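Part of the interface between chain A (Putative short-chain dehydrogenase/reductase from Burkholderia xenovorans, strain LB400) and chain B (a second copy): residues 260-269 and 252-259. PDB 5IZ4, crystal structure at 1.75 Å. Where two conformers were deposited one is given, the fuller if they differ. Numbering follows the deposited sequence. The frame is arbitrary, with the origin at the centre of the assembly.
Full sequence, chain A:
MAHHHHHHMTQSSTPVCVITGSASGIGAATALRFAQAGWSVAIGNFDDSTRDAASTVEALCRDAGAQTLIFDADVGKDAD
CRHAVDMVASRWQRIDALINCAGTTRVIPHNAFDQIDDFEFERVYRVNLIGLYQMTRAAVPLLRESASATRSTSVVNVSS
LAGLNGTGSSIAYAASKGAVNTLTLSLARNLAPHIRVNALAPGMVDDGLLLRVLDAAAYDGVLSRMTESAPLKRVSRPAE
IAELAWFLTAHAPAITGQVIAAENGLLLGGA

Chain A (260-269) IAAENGLLLG
Chain B, residues 252-259: APAITGQV

The contact joins the end of a chain A strand, Ile260(A) to Ala262(A), and the turn that follows it to an irregular segment of chain B, burying 473 Å² over both sides. Ala262(A) CA lies 4.7 Å from Ile255(B) CA, Asn264(A) CA 4.2 Å from Ala254(B) CA, and Gly265(A) CA 5.7 Å from Thr256(B) CA, so that the pairing steps back and forth and the stretches have no parallel or antiparallel register.

Chain B enters through a type I turn from Ala252(B) to Ile255(B), closed by Ile255(B) N donating to Ala252(B) O at 3.1 Å. Pro253(B), with a C-gamma endo ring and phi/psi of -66/-13°, contributes little itself but helps to form the bend that presents Ala254(B), at -99/-3°. The CB of Ala254(B) points toward chain A, coming within 3.2 Å of Asn264(A) OD1 and 4.3 Å of Ala262(A) CB. Its carbonyl O accepts a direct hydrogen bond from Asn264(A) N, at 2.8 Å, with an N-H...O angle of 143°. Asn264(A), with phi/psi of 62/28°, lies within a type I' turn from Glu263(A) to Leu266(A), in which Leu266(A) N donates to Glu263(A) O at 3.2 Å. Its own side chain, chi1 -64° (m), starts away from chain B, though its end comes nearer.

Ile255(B), extended at -101/118° with an m,t side chain, lies against the strand. Its CG1 packs 3.7 Å from Ala262(A) CB, and its CD1 reaches to 4.3 Å from Ile260(A) CG2, an m,m side chain.

At Thr256(B), phi/psi of -153/150° and a t rotamer place CG2 3.7 Å from Gly265(A) CA and 3.9 Å from Leu268(A) CD1. Gly265(A), at 89/2°, adopts angles that themselves call for glycine. The Thr256(B) backbone is engaged through water: its N donates to water 1 at 3.0 Å, which also lies 2.9 Å from Ala261(A) O and 2.6 Å from Glu263(A) OE1, while water 3 donates to Thr256(B) O and Glu263(A) OE2, both at 2.8 Å. The p,p side chain of Glu263(A) simultaneously pins its own loop, accepting from Gly265(A) N at OE1 (2.9 Å) and from Leu267(A) N at OE2 (2.8 Å).

Gly257(B) turns the chain with a positive phi, 72/23°. Its CA is 4.4 Å from Leu268(A) CD2, and an ideal CB there would lie only 3.0 Å from that methyl. Leu268(A), m,t, belongs to a 3-10 segment spanning Leu266(A) to Leu268(A).

Gln258(B), at -108/152°, points its CB toward chain A and folds back through m,m torsions and chi3 of -54°, so that NE2 donates to Thr256(B) O at 3.2 Å. Its CG lies 3.6 Å from Ala261(A) O, and water 2 links the chains by accepting from Ala261(A) N at 2.9 Å and donating to Gln258(B) OE1 at 2.8 Å. Val259(B), in a strand conformation, leaves the contact.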

ATOM      1  N   ILE A 260      -0.689   8.458  -7.997  1.00 15.70           N
ATOM      2  CA  ILE A 260       0.307   8.031  -8.983  0.68 17.48           C
ATOM      3  C   ILE A 260       1.647   8.648  -8.613  1.00 20.58           C
ATOM      4  O   ILE A 260       1.785   9.879  -8.622  1.00 17.63           O
ATOM      5  CB  ILE A 260      -0.087   8.456 -10.407  0.68 18.66           C
ATOM      6  CG1 ILE A 260      -1.538   8.084 -10.704  0.68 23.10           C
ATOM      7  CG2 ILE A 260       0.855   7.808 -11.418  0.68 15.80           C
ATOM      8  CD1 ILE A 260      -1.792   6.605 -10.651  0.68 16.73           C
ATOM      9  N   ALA A 261       2.636   7.813  -8.303  1.00 18.23           N
ATOM     10  CA  ALA A 261       3.956   8.295  -7.900  1.00 18.22           C
ATOM     11  C   ALA A 261       4.862   8.411  -9.124  1.00 21.32           C
ATOM     12  O   ALA A 261       5.046   7.438  -9.867  1.00 20.54           O
ATOM     13  CB  ALA A 261       4.577   7.356  -6.863  1.00 18.15           C
ATOM     14  N   ALA A 262       5.418   9.601  -9.336  1.00 17.25           N
ATOM     15  CA  ALA A 262       6.350   9.884 -10.423  1.00 19.90           C
ATOM     16  C   ALA A 262       7.572  10.491  -9.741  1.00 17.80           C
ATOM     17  O   ALA A 262       7.670  11.713  -9.581  1.00 16.98           O
ATOM     18  CB  ALA A 262       5.731  10.817 -11.460  1.00 21.64           C
ATOM     19  N   GLU A 263       8.489   9.623  -9.300  1.00 16.36           N
ATOM     20  CA  GLU A 263       9.531  10.048  -8.374  1.00 14.29           C
ATOM     21  C   GLU A 263      10.892   9.480  -8.739  1.00 14.74           C
ATOM     22  O   GLU A 263      11.774   9.414  -7.872  1.00 18.49           O
ATOM     23  CB  GLU A 263       9.183   9.648  -6.928  1.00 21.94           C
ATOM     24  CG  GLU A 263       8.433   8.319  -6.750  1.00 17.24           C
ATOM     25  CD  GLU A 263       9.145   7.113  -7.366  1.00 19.91           C
ATOM     26  OE1 GLU A 263       9.282   7.051  -8.610  1.00 20.91           O
ATOM     27  OE2 GLU A 263       9.562   6.214  -6.599  1.00 19.09           O
ATOM     28  N   ASN A 264      11.073   9.052  -9.987  1.00 16.03           N
ATOM     29  CA  ASN A 264      12.382   8.656 -10.506  1.00 17.19           C
ATOM     30  C   ASN A 264      12.965   7.462  -9.754  1.00 19.13           C
ATOM     31  O   ASN A 264      14.186   7.294  -9.686  1.00 19.98           O
ATOM     32  CB  ASN A 264      13.333   9.855 -10.497  1.00 19.69           C
ATOM     33  CG  ASN A 264      12.855  10.938 -11.433  1.00 20.76           C
ATOM     34  OD1 ASN A 264      12.768  10.711 -12.635  1.00 18.33           O
ATOM     35  ND2 ASN A 264      12.480  12.095 -10.886  1.00 19.96           N
ATOM     36  N   GLY A 265      12.097   6.616  -9.202  1.00 17.09           N
ATOM     37  CA  GLY A 265      12.526   5.397  -8.547  1.00 15.68           C
ATOM     38  C   GLY A 265      12.853   5.519  -7.072  1.00 19.23           C
ATOM     39  O   GLY A 265      13.271   4.526  -6.468  1.00 19.86           O
ATOM     40  N   LEU A 266      12.690   6.698  -6.463  1.00 17.13           N
ATOM     41  CA  LEU A 266      13.113   6.850  -5.073  1.00 17.78           C
ATOM     42  C   LEU A 266      12.437   5.841  -4.146  1.00 19.02           C
ATOM     43  O   LEU A 266      13.043   5.414  -3.154  1.00 20.55           O
ATOM     44  CB  LEU A 266      12.839   8.280  -4.589  1.00 17.92           C
ATOM     45  CG  LEU A 266      13.826   9.342  -5.081  1.00 17.67           C
ATOM     46  CD1 LEU A 266      13.335  10.741  -4.728  1.00 20.17           C
ATOM     47  CD2 LEU A 266      15.216   9.105  -4.504  1.00 24.64           C
ATOM     48  N   LEU A 267      11.197   5.442  -4.448  1.00 20.14           N
ATOM     49  CA  LEU A 267      10.509   4.463  -3.606  1.00 19.41           C
ATOM     50  C   LEU A 267      11.193   3.104  -3.634  1.00 21.33           C
ATOM     51  O   LEU A 267      10.994   2.307  -2.707  1.00 25.05           O
ATOM     52  CB  LEU A 267       9.046   4.312  -4.035  1.00 16.39           C
ATOM     53  CG  LEU A 267       8.114   5.481  -3.703  1.00 18.51           C
ATOM     54  CD1 LEU A 267       6.836   5.364  -4.524  1.00 23.53           C
ATOM     55  CD2 LEU A 267       7.800   5.503  -2.207  1.00 18.25           C
ATOM     56  N   LEU A 268      12.002   2.824  -4.660  1.00 18.28           N
ATOM     57  CA  LEU A 268      12.738   1.567  -4.714  1.00 19.74           C
ATOM     58  C   LEU A 268      13.949   1.549  -3.792  1.00 28.86           C
ATOM     59  O   LEU A 268      14.524   0.474  -3.568  1.00 28.64           O
ATOM     60  CB  LEU A 268      13.189   1.287  -6.145  1.00 20.51           C
ATOM     61  CG  LEU A 268      12.061   1.144  -7.162  1.00 19.04           C
ATOM     62  CD1 LEU A 268      12.634   1.249  -8.566  1.00 17.73           C
ATOM     63  CD2 LEU A 268      11.350  -0.178  -6.979  1.00 19.14           C
ATOM     64  N   GLY A 269      14.351   2.701  -3.265  1.00 30.58           N
ATOM     65  CA  GLY A 269      15.491   2.775  -2.370  1.00 38.24           C
ATOM     66  C   GLY A 269      16.629   3.583  -2.959  1.00 48.86           C
ATOM     67  O   GLY A 269      16.766   3.664  -4.180  1.00 45.60           O
TER
ATOM     68  N   ALA B 252       6.402   9.309 -19.574  1.00 18.45           N
ATOM     69  CA  ALA B 252       6.550   9.114 -18.129  1.00 18.84           C
ATOM     70  C   ALA B 252       7.992   8.779 -17.748  1.00 18.37           C
ATOM     71  O   ALA B 252       8.255   7.745 -17.130  1.00 17.61           O
ATOM     72  CB  ALA B 252       5.600   8.017 -17.650  1.00 16.96           C
ATOM     73  N   PRO B 253       8.950   9.664 -18.043  1.00 19.21           N
ATOM     74  CA  PRO B 253      10.357   9.335 -17.750  1.00 18.61           C
ATOM     75  C   PRO B 253      10.674   9.207 -16.268  1.00 19.38           C
ATOM     76  O   PRO B 253      11.755   8.706 -15.936  1.00 16.97           O
ATOM     77  CB  PRO B 253      11.129  10.499 -18.379  1.00 22.71           C
ATOM     78  CG  PRO B 253      10.154  11.645 -18.364  1.00 19.76           C
ATOM     79  CD  PRO B 253       8.812  11.007 -18.641  1.00 19.03           C
ATOM     80  N   ALA B 254       9.794   9.646 -15.367  1.00 19.64           N
ATOM     81  CA  ALA B 254      10.060   9.513 -13.943  1.00 15.31           C
ATOM     82  C   ALA B 254       9.374   8.315 -13.310  1.00 16.24           C
ATOM     83  O   ALA B 254       9.572   8.078 -12.119  1.00 19.24           O
ATOM     84  CB  ALA B 254       9.630  10.783 -13.192  1.00 16.98           C
ATOM     85  N   ILE B 255       8.571   7.560 -14.056  1.00 15.14           N
ATOM     86  CA  ILE B 255       7.718   6.538 -13.461  1.00 13.75           C
ATOM     87  C   ILE B 255       8.368   5.177 -13.664  1.00 14.28           C
ATOM     88  O   ILE B 255       8.570   4.731 -14.801  1.00 17.10           O
ATOM     89  CB  ILE B 255       6.295   6.577 -14.043  1.00 15.16           C
ATOM     90  CG1 ILE B 255       5.631   7.918 -13.712  1.00 18.33           C
ATOM     91  CG2 ILE B 255       5.453   5.453 -13.468  1.00 13.76           C
ATOM     92  CD1 ILE B 255       4.166   7.980 -14.102  1.00 18.94           C
ATOM     93  N   THR B 256       8.696   4.510 -12.559  1.00 14.73           N
ATOM     94  CA  THR B 256       9.224   3.153 -12.619  1.00 15.08           C
ATOM     95  C   THR B 256       8.872   2.457 -11.314  1.00 14.05           C
ATOM     96  O   THR B 256       8.754   3.100 -10.269  1.00 17.66           O
ATOM     97  CB  THR B 256      10.746   3.121 -12.862  1.00 15.67           C
ATOM     98  OG1 THR B 256      11.136   1.798 -13.244  1.00 15.16           O
ATOM     99  CG2 THR B 256      11.520   3.482 -11.602  1.00 18.06           C
ATOM    100  N   GLY B 257       8.690   1.139 -11.388  1.00 15.59           N
ATOM    101  CA  GLY B 257       8.373   0.377 -10.190  1.00 16.64           C
ATOM    102  C   GLY B 257       6.977   0.598  -9.650  1.00 15.95           C
ATOM    103  O   GLY B 257       6.735   0.363  -8.460  1.00 16.55           O
ATOM    104  N   GLN B 258       6.046   1.036 -10.493  1.00 15.66           N
ATOM    105  CA  GLN B 258       4.682   1.309 -10.075  1.00 15.40           C
ATOM    106  C   GLN B 258       3.725   0.255 -10.617  1.00 20.47           C
ATOM    107  O   GLN B 258       3.969  -0.360 -11.662  1.00 17.42           O
ATOM    108  CB  GLN B 258       4.234   2.690 -10.549  1.00 13.83           C
ATOM    109  CG  GLN B 258       5.079   3.844 -10.018  1.00 19.02           C
ATOM    110  CD  GLN B 258       5.254   3.797  -8.511  1.00 17.98           C
ATOM    111  OE1 GLN B 258       4.280   3.731  -7.754  1.00 20.12           O
ATOM    112  NE2 GLN B 258       6.505   3.824  -8.063  1.00 18.24           N
ATOM    113  N   VAL B 259       2.631   0.051  -9.886  1.00 15.60           N
ATOM    114  CA  VAL B 259       1.490  -0.740 -10.342  1.00 17.69           C
ATOM    115  C   VAL B 259       0.328   0.233 -10.432  1.00 19.61           C
ATOM    116  O   VAL B 259      -0.141   0.735  -9.401  1.00 19.44           O
ATOM    117  CB  VAL B 259       1.169  -1.893  -9.383  1.00 20.19           C
ATOM    118  CG1 VAL B 259      -0.022  -2.705  -9.889  1.00 17.02           C
ATOM    119  CG2 VAL B 259       2.382  -2.753  -9.179  1.00 16.49           C
TER
HETATM  120  O   HOH W   1       7.490   6.009 -10.241  1.00 17.12           O
HETATM  121  O   HOH W   2       1.970   5.038  -8.767  1.00 19.25           O
HETATM  122  O   HOH W   3       9.540   3.655  -7.668  1.00 20.12           O